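Long-range contacts in 2-oxo-1,2-dihydroquinoline 8-monooxygenase, oxygenase component (Pseudomonas putida, PDB 1Z02), which probably acts as the oxygenase of a Rieske non-haem iron monooxygenase, hydroxylating 2-oxo-1,2-dihydroquinoline at carbon 8 with a [2Fe-2S] cluster and a mononuclear iron: residues K288-R293 / V304-E309; P186-V191 / H311-E316. One frame throughout, in Å; residues are numbered along the deposited sequence.

Interaction 1: K288-R293 / V304-E309; sequences KGRHYR and VENWPE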
loop_
_atom_site.group_PDB
_atom_site.type_symbol
_atom_site.label_atom_id
_atom_site.label_comp_id
_atom_site.label_asym_id
_atom_site.label_seq_id
_atom_site.Cartn_x
_atom_site.Cartn_y
_atom_site.Cartn_z
ATOM N N LYS A 288 36.127 -27.046 -13.172
ATOM C CA LYS A 288 36.782 -25.888 -13.786
ATOM C C LYS A 288 36.172 -24.586 -13.276
ATOM O O LYS A 288 34.953 -24.436 -13.257
ATOM C CB LYS A 288 36.713 -25.957 -15.315
ATOM C CG LYS A 288 37.754 -25.105 -15.986
ATOM C CD LYS A 288 37.604 -25.158 -17.476
ATOM C CE LYS A 288 38.470 -24.091 -18.092
ATOM N NZ LYS A 288 38.274 -23.985 -19.556
ATOM N N GLY A 289 37.015 -23.651 -12.847
ATOM C CA GLY A 289 36.502 -22.394 -12.329
ATOM C C GLY A 289 37.557 -21.323 -12.138
ATOM O O GLY A 289 38.559 -21.286 -12.851
ATOM N N ARG A 290 37.327 -20.447 -11.170
ATOM C CA ARG A 290 38.249 -19.358 -10.877
ATOM C C ARG A 290 38.645 -19.314 -9.409
ATOM O O ARG A 290 37.865 -19.683 -8.529
ATOM C CB ARG A 290 37.606 -18.023 -11.213
ATOM C CG ARG A 290 38.113 -17.377 -12.449
ATOM C CD ARG A 290 37.789 -15.917 -12.438
ATOM N NE ARG A 290 38.833 -15.126 -11.814
ATOM C CZ ARG A 290 39.994 -14.860 -12.396
ATOM N NH1 ARG A 290 40.892 -14.139 -11.795
ATOM N NH2 ARG A 290 40.280 -15.317 -13.590
ATOM N N HIS A 291 39.854 -18.838 -9.143
ATOM C CA HIS A 291 40.308 -18.710 -7.769
ATOM C C HIS A 291 39.831 -17.351 -7.273
ATOM O O HIS A 291 40.033 -16.331 -7.940
ATOM C CB HIS A 291 41.833 -18.796 -7.674
ATOM C CG HIS A 291 42.385 -20.149 -7.999
ATOM N ND1 HIS A 291 41.800 -21.319 -7.559
ATOM C CD2 HIS A 291 43.475 -20.521 -8.708
ATOM C CE1 HIS A 291 42.504 -22.350 -7.985
ATOM N NE2 HIS A 291 43.530 -21.892 -8.685
ATOM N N TYR A 292 39.198 -17.348 -6.102
ATOM C CA TYR A 292 38.663 -16.129 -5.502
ATOM C C TYR A 292 38.461 -16.366 -4.009
ATOM O O TYR A 292 38.420 -17.505 -3.557
ATOM C CB TYR A 292 37.317 -15.787 -6.146
ATOM C CG TYR A 292 36.262 -16.836 -5.869
ATOM C CD1 TYR A 292 35.501 -16.803 -4.697
ATOM C CD2 TYR A 292 36.055 -17.890 -6.756
ATOM C CE1 TYR A 292 34.564 -17.799 -4.422
ATOM C CE2 TYR A 292 35.118 -18.888 -6.487
ATOM C CZ TYR A 292 34.379 -18.834 -5.323
ATOM O OH TYR A 292 33.444 -19.804 -5.064
ATOM N N ARG A 293 38.334 -15.285 -3.248
ATOM C CA ARG A 293 38.127 -15.391 -1.810
ATOM C C ARG A 293 37.183 -14.289 -1.324
ATOM O O ARG A 293 37.302 -13.134 -1.722
ATOM C CB ARG A 293 39.474 -15.299 -1.086
ATOM C CG ARG A 293 39.405 -15.570 0.400
ATOM C CD ARG A 293 40.792 -15.811 0.965
ATOM N NE ARG A 293 41.649 -14.635 0.868
ATOM C CZ ARG A 293 42.921 -14.609 1.258
ATOM N NH1 ARG A 293 43.634 -13.495 1.140
ATOM N NH2 ARG A 293 43.483 -15.700 1.762
ATOM N N VAL A 304 35.456 -9.608 -2.787
ATOM C CA VAL A 304 35.686 -10.825 -3.548
ATOM C C VAL A 304 37.016 -10.654 -4.275
ATOM O O VAL A 304 37.062 -10.100 -5.375
ATOM C CB VAL A 304 34.587 -11.064 -4.598
ATOM C CG1 VAL A 304 34.664 -12.495 -5.094
ATOM C CG2 VAL A 304 33.214 -10.780 -4.009
ATOM N N GLU A 305 38.093 -11.121 -3.644
ATOM C CA GLU A 305 39.436 -11.030 -4.211
ATOM C C GLU A 305 39.550 -11.836 -5.496
ATOM O O GLU A 305 38.927 -12.887 -5.637
ATOM C CB GLU A 305 40.473 -11.552 -3.204
ATOM C CG GLU A 305 40.427 -10.853 -1.867
ATOM C CD GLU A 305 41.288 -11.523 -0.821
ATOM O OE1 GLU A 305 40.771 -11.793 0.287
ATOM O OE2 GLU A 305 42.480 -11.770 -1.106
ATOM N N ASN A 306 40.348 -11.330 -6.429
ATOM C CA ASN A 306 40.590 -12.000 -7.701
ATOM C C ASN A 306 39.330 -12.268 -8.523
ATOM O O ASN A 306 39.170 -13.340 -9.119
ATOM C CB ASN A 306 41.341 -13.309 -7.458
ATOM C CG ASN A 306 42.299 -13.635 -8.576
ATOM O OD1 ASN A 306 43.138 -12.808 -8.948
ATOM N ND2 ASN A 306 42.191 -14.840 -9.117
ATOM N N TRP A 307 38.443 -11.278 -8.563
ATOM C CA TRP A 307 37.200 -11.389 -9.319
ATOM C C TRP A 307 36.880 -10.058 -10.004
ATOM O O TRP A 307 36.974 -8.992 -9.388
ATOM C CB TRP A 307 36.060 -11.798 -8.386
ATOM C CG TRP A 307 34.757 -12.057 -9.074
ATOM C CD1 TRP A 307 33.799 -11.138 -9.393
ATOM C CD2 TRP A 307 34.274 -13.320 -9.547
ATOM N NE1 TRP A 307 32.749 -11.747 -10.033
ATOM C CE2 TRP A 307 33.013 -13.089 -10.142
ATOM C CE3 TRP A 307 34.783 -14.626 -9.528
ATOM C CZ2 TRP A 307 32.253 -14.114 -10.713
ATOM C CZ3 TRP A 307 34.025 -15.650 -10.098
ATOM C CH2 TRP A 307 32.773 -15.385 -10.681
ATOM N N PRO A 308 36.501 -10.102 -11.292
ATOM C CA PRO A 308 36.364 -11.312 -12.118
ATOM C C PRO A 308 37.679 -11.830 -12.712
ATOM O O PRO A 308 37.732 -12.924 -13.276
ATOM C CB PRO A 308 35.369 -10.880 -13.190
ATOM C CG PRO A 308 35.664 -9.444 -13.352
ATOM C CD PRO A 308 35.876 -8.945 -11.951
ATOM N N GLU A 309 38.730 -11.027 -12.587
ATOM C CA GLU A 309 40.053 -11.390 -13.085
ATOM C C GLU A 309 41.146 -10.874 -12.147
ATOM O O GLU A 309 40.886 -10.055 -11.260
ATOM C CB GLU A 309 40.267 -10.815 -14.486
ATOM C CG GLU A 309 39.412 -11.469 -15.558
ATOM C CD GLU A 309 39.501 -10.757 -16.895
ATOM O OE1 GLU A 309 39.036 -11.332 -17.904
ATOM O OE2 GLU A 309 40.024 -9.623 -16.940
HETATM O O HOH W 1 38.162 -11.293 0.488
#

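Interaction 2: P186-V191 / H311-E316; sequences PSSPSV and HVVQYE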
loop_
_atom_site.group_PDB
_atom_site.type_symbol
_atom_site.label_atom_id
_atom_site.label_comp_id
_atom_site.label_asym_id
_atom_site.label_seq_id
_atom_site.Cartn_x
_atom_site.Cartn_y
_atom_site.Cartn_z
ATOM N N PRO A 186 47.275 -12.441 -7.070
ATOM C CA PRO A 186 47.864 -11.173 -6.628
ATOM C C PRO A 186 46.956 -10.356 -5.699
ATOM O O PRO A 186 45.734 -10.530 -5.683
ATOM C CB PRO A 186 48.168 -10.457 -7.943
ATOM C CG PRO A 186 47.096 -10.965 -8.854
ATOM C CD PRO A 186 47.055 -12.439 -8.527
ATOM N N SER A 187 47.575 -9.463 -4.930
ATOM C CA SER A 187 46.870 -8.616 -3.973
ATOM C C SER A 187 45.739 -7.784 -4.570
ATOM O O SER A 187 45.918 -7.122 -5.596
ATOM C CB SER A 187 47.868 -7.678 -3.277
ATOM O OG SER A 187 48.799 -8.394 -2.481
ATOM N N SER A 188 44.580 -7.815 -3.914
ATOM C CA SER A 188 43.428 -7.041 -4.365
ATOM C C SER A 188 43.589 -5.599 -3.902
ATOM O O SER A 188 43.976 -5.339 -2.752
ATOM C CB SER A 188 42.124 -7.607 -3.791
ATOM O OG SER A 188 41.852 -8.898 -4.301
ATOM N N PRO A 189 43.313 -4.639 -4.796
ATOM C CA PRO A 189 43.435 -3.225 -4.448
ATOM C C PRO A 189 42.254 -2.750 -3.607
ATOM O O PRO A 189 41.205 -3.390 -3.574
ATOM C CB PRO A 189 43.488 -2.544 -5.812
ATOM C CG PRO A 189 42.594 -3.406 -6.641
ATOM C CD PRO A 189 43.019 -4.804 -6.232
ATOM N N SER A 190 42.441 -1.626 -2.924
ATOM C CA SER A 190 41.406 -1.027 -2.078
ATOM C C SER A 190 40.936 0.253 -2.767
ATOM O O SER A 190 41.645 0.779 -3.630
ATOM C CB SER A 190 41.991 -0.694 -0.701
ATOM O OG SER A 190 41.056 0.001 0.108
ATOM N N VAL A 191 39.755 0.761 -2.424
ATOM C CA VAL A 191 39.318 1.998 -3.061
ATOM C C VAL A 191 40.139 3.152 -2.467
ATOM O O VAL A 191 40.101 4.283 -2.958
ATOM C CB VAL A 191 37.794 2.299 -2.861
ATOM C CG1 VAL A 191 36.981 1.121 -3.243
ATOM C CG2 VAL A 191 37.518 2.780 -1.483
ATOM N N HIS A 311 44.060 -8.908 -10.347
ATOM C CA HIS A 311 44.258 -7.470 -10.161
ATOM C C HIS A 311 42.953 -6.683 -10.114
ATOM O O HIS A 311 42.957 -5.461 -9.967
ATOM C CB HIS A 311 45.163 -6.895 -11.252
ATOM C CG HIS A 311 46.524 -7.513 -11.289
ATOM N ND1 HIS A 311 46.839 -8.571 -12.112
ATOM C CD2 HIS A 311 47.646 -7.241 -10.578
ATOM C CE1 HIS A 311 48.097 -8.925 -11.908
ATOM N NE2 HIS A 311 48.607 -8.134 -10.984
ATOM N N VAL A 312 41.837 -7.391 -10.247
ATOM C CA VAL A 312 40.516 -6.770 -10.182
ATOM C C VAL A 312 39.829 -7.367 -8.963
ATOM O O VAL A 312 40.002 -8.550 -8.681
ATOM C CB VAL A 312 39.664 -7.093 -11.432
ATOM C CG1 VAL A 312 38.300 -6.440 -11.312
ATOM C CG2 VAL A 312 40.369 -6.611 -12.689
ATOM N N VAL A 313 39.058 -6.554 -8.245
ATOM C CA VAL A 313 38.346 -7.018 -7.049
ATOM C C VAL A 313 36.923 -6.457 -7.016
ATOM O O VAL A 313 36.681 -5.336 -7.475
ATOM C CB VAL A 313 39.090 -6.591 -5.756
ATOM C CG1 VAL A 313 39.216 -5.079 -5.700
ATOM C CG2 VAL A 313 38.344 -7.092 -4.532
ATOM N N GLN A 314 35.982 -7.245 -6.492
ATOM C CA GLN A 314 34.595 -6.802 -6.400
ATOM C C GLN A 314 34.177 -6.532 -4.962
ATOM O O GLN A 314 34.396 -7.358 -4.073
ATOM C CB GLN A 314 33.637 -7.831 -7.011
ATOM C CG GLN A 314 32.181 -7.337 -7.049
ATOM C CD GLN A 314 31.271 -8.208 -7.908
ATOM O OE1 GLN A 314 31.678 -8.687 -8.965
ATOM N NE2 GLN A 314 30.033 -8.399 -7.467
ATOM N N TYR A 315 33.583 -5.362 -4.748
ATOM C CA TYR A 315 33.111 -4.950 -3.428
ATOM C C TYR A 315 31.615 -4.710 -3.488
ATOM O O TYR A 315 31.109 -4.193 -4.482
ATOM C CB TYR A 315 33.785 -3.645 -2.989
ATOM C CG TYR A 315 35.262 -3.761 -2.712
ATOM C CD1 TYR A 315 36.194 -3.109 -3.521
ATOM C CD2 TYR A 315 35.728 -4.500 -1.626
ATOM C CE1 TYR A 315 37.555 -3.184 -3.252
ATOM C CE2 TYR A 315 37.084 -4.583 -1.346
ATOM C CZ TYR A 315 37.994 -3.921 -2.166
ATOM O OH TYR A 315 39.341 -4.011 -1.902
ATOM N N GLU A 316 30.911 -5.079 -2.424
ATOM C CA GLU A 316 29.473 -4.865 -2.368
ATOM C C GLU A 316 29.030 -4.323 -1.018
ATOM O O GLU A 316 29.631 -4.606 0.022
ATOM C CB GLU A 316 28.700 -6.156 -2.645
ATOM C CG GLU A 316 29.034 -6.835 -3.950
ATOM C CD GLU A 316 28.053 -7.938 -4.289
ATOM O OE1 GLU A 316 27.504 -8.563 -3.353
ATOM O OE2 GLU A 316 27.835 -8.193 -5.493
HETATM O O HOH W 2 44.105 -10.441 -7.652
HETATM O O HOH W 3 41.920 -8.600 -6.928
#

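Interaction 1: K288-R293 / V304-E309
R293 and E305 pair side chain to side chain and through a bond from E305 N to R293 O (2.9 Å), where the neighbouring strands 293-297 and 301-305 of the catalytic domain, a Bet v 1-like (helix-grip) fold, meet the loops at their ends; the contact continues back to R290 and on to E309. R293, E305, N306 and W307 are buried. The return backbone bond from R293 N is weak. The side chains of R293 and E305 run side by side, pointing the same way, and the guanidinium takes the carboxylate side-on. The bend at chi3 of R293 (64°) places NE at OE1, a salt bridge of 3.0 Å met from above the carboxylate plane; NH1 reaches OE2 at 3.1 Å on its syn lone pair. R293 NH2 and NH1 also bond the carbonyls of P181 and F180, and OE2 accepts from W185 NE1; the ion pair would offset much of the buried charge. Next to this pair, the edge of W307 points toward the face of Y292 in an offset edge-to-face pair, with the phenol and six-membered ring centres 6.0 Å apart. The side chain of W307 lies about 7 Å from that of H225, an iron ligand, which puts this packing close to the mononuclear iron site.

The R290 end is the more open to solvent, though R290 is closely engaged; partly exposed H291 touches more lightly. R290 crosses the side chain of N306 at about a right angle, and one face of its guanidinium lies against P308 and E309 CA. E309 itself turns to R348 and Y353. R290 NE and NH1 both donate to N306 O, each at 3.3 Å and from the same face of that carbonyl, while N306 ND2 donates to H291 O at 2.9 Å, the acceptor lying in the amide plane.

Interaction 2: P186-V191 / H311-E316
P186 points CG at one face of the H311 imidazole: CG sits above the ring centre, 3.9 Å from the centroid and 12° off the normal, a CH-pi contact, and the two side chains cross at about a right angle. The phenol of Y315 is used differently. At its edge, in the ring plane, lies P189 O, which takes a short hydrogen bond from OH (2.6 Å); the hydroxyl is tilted 22° from the carbonyl plane. V313 CG2, from the same strand, lies over one face of this ring toward its rim, and V191 CG1 approaches CD1 obliquely.

Between the two rings, V313 fills the middle. Its CG1 stands between the backbone N and the carbonyl carbon (chi1 59°), where it meets P189 O and, at 3.8 Å, P189 CD, while CB and CG2 lie against S188 CB. The side chains of P189 and V313 slide past each other in opposite directions. Two waters complete the join at the H311 end. One donates to P186 O and accepts from H311 N; the other links S188 OG with V312 O, 2.6 Å from each. P186 and H311 form the more exposed end, whereas P189 to V191 and V313 to Y315 are buried.

The segment 186-191 is thus a proline-rich loop laid across one face of the antiparallel sheet, over strand 313-320, with P189 also touching V335 on the neighbouring strand. It is structural packing away from the iron and cluster sites: the lead-in to strand 196-206 covers the central sheet of the Bet v 1-like catalytic domain.

The centres of interactions 1 and 2 lie 11 Å apart, both within the catalytic domain. Strands 301-305 and 313-320 follow each other in the chain and are neighbours in one antiparallel sheet, where V304 N and Q314 O, 2.8 Å apart, are probably hydrogen-bonded. In chain order 186-191 comes first, then 288-293, 304-309 and 311-316, so interaction 1 falls between the two segments of interaction 2 in sequence. S188 packs on E305, and W307 on Q314. On this shared sheet one contact lies near the iron site, while the other lays a loop from far earlier in the chain against the sheet.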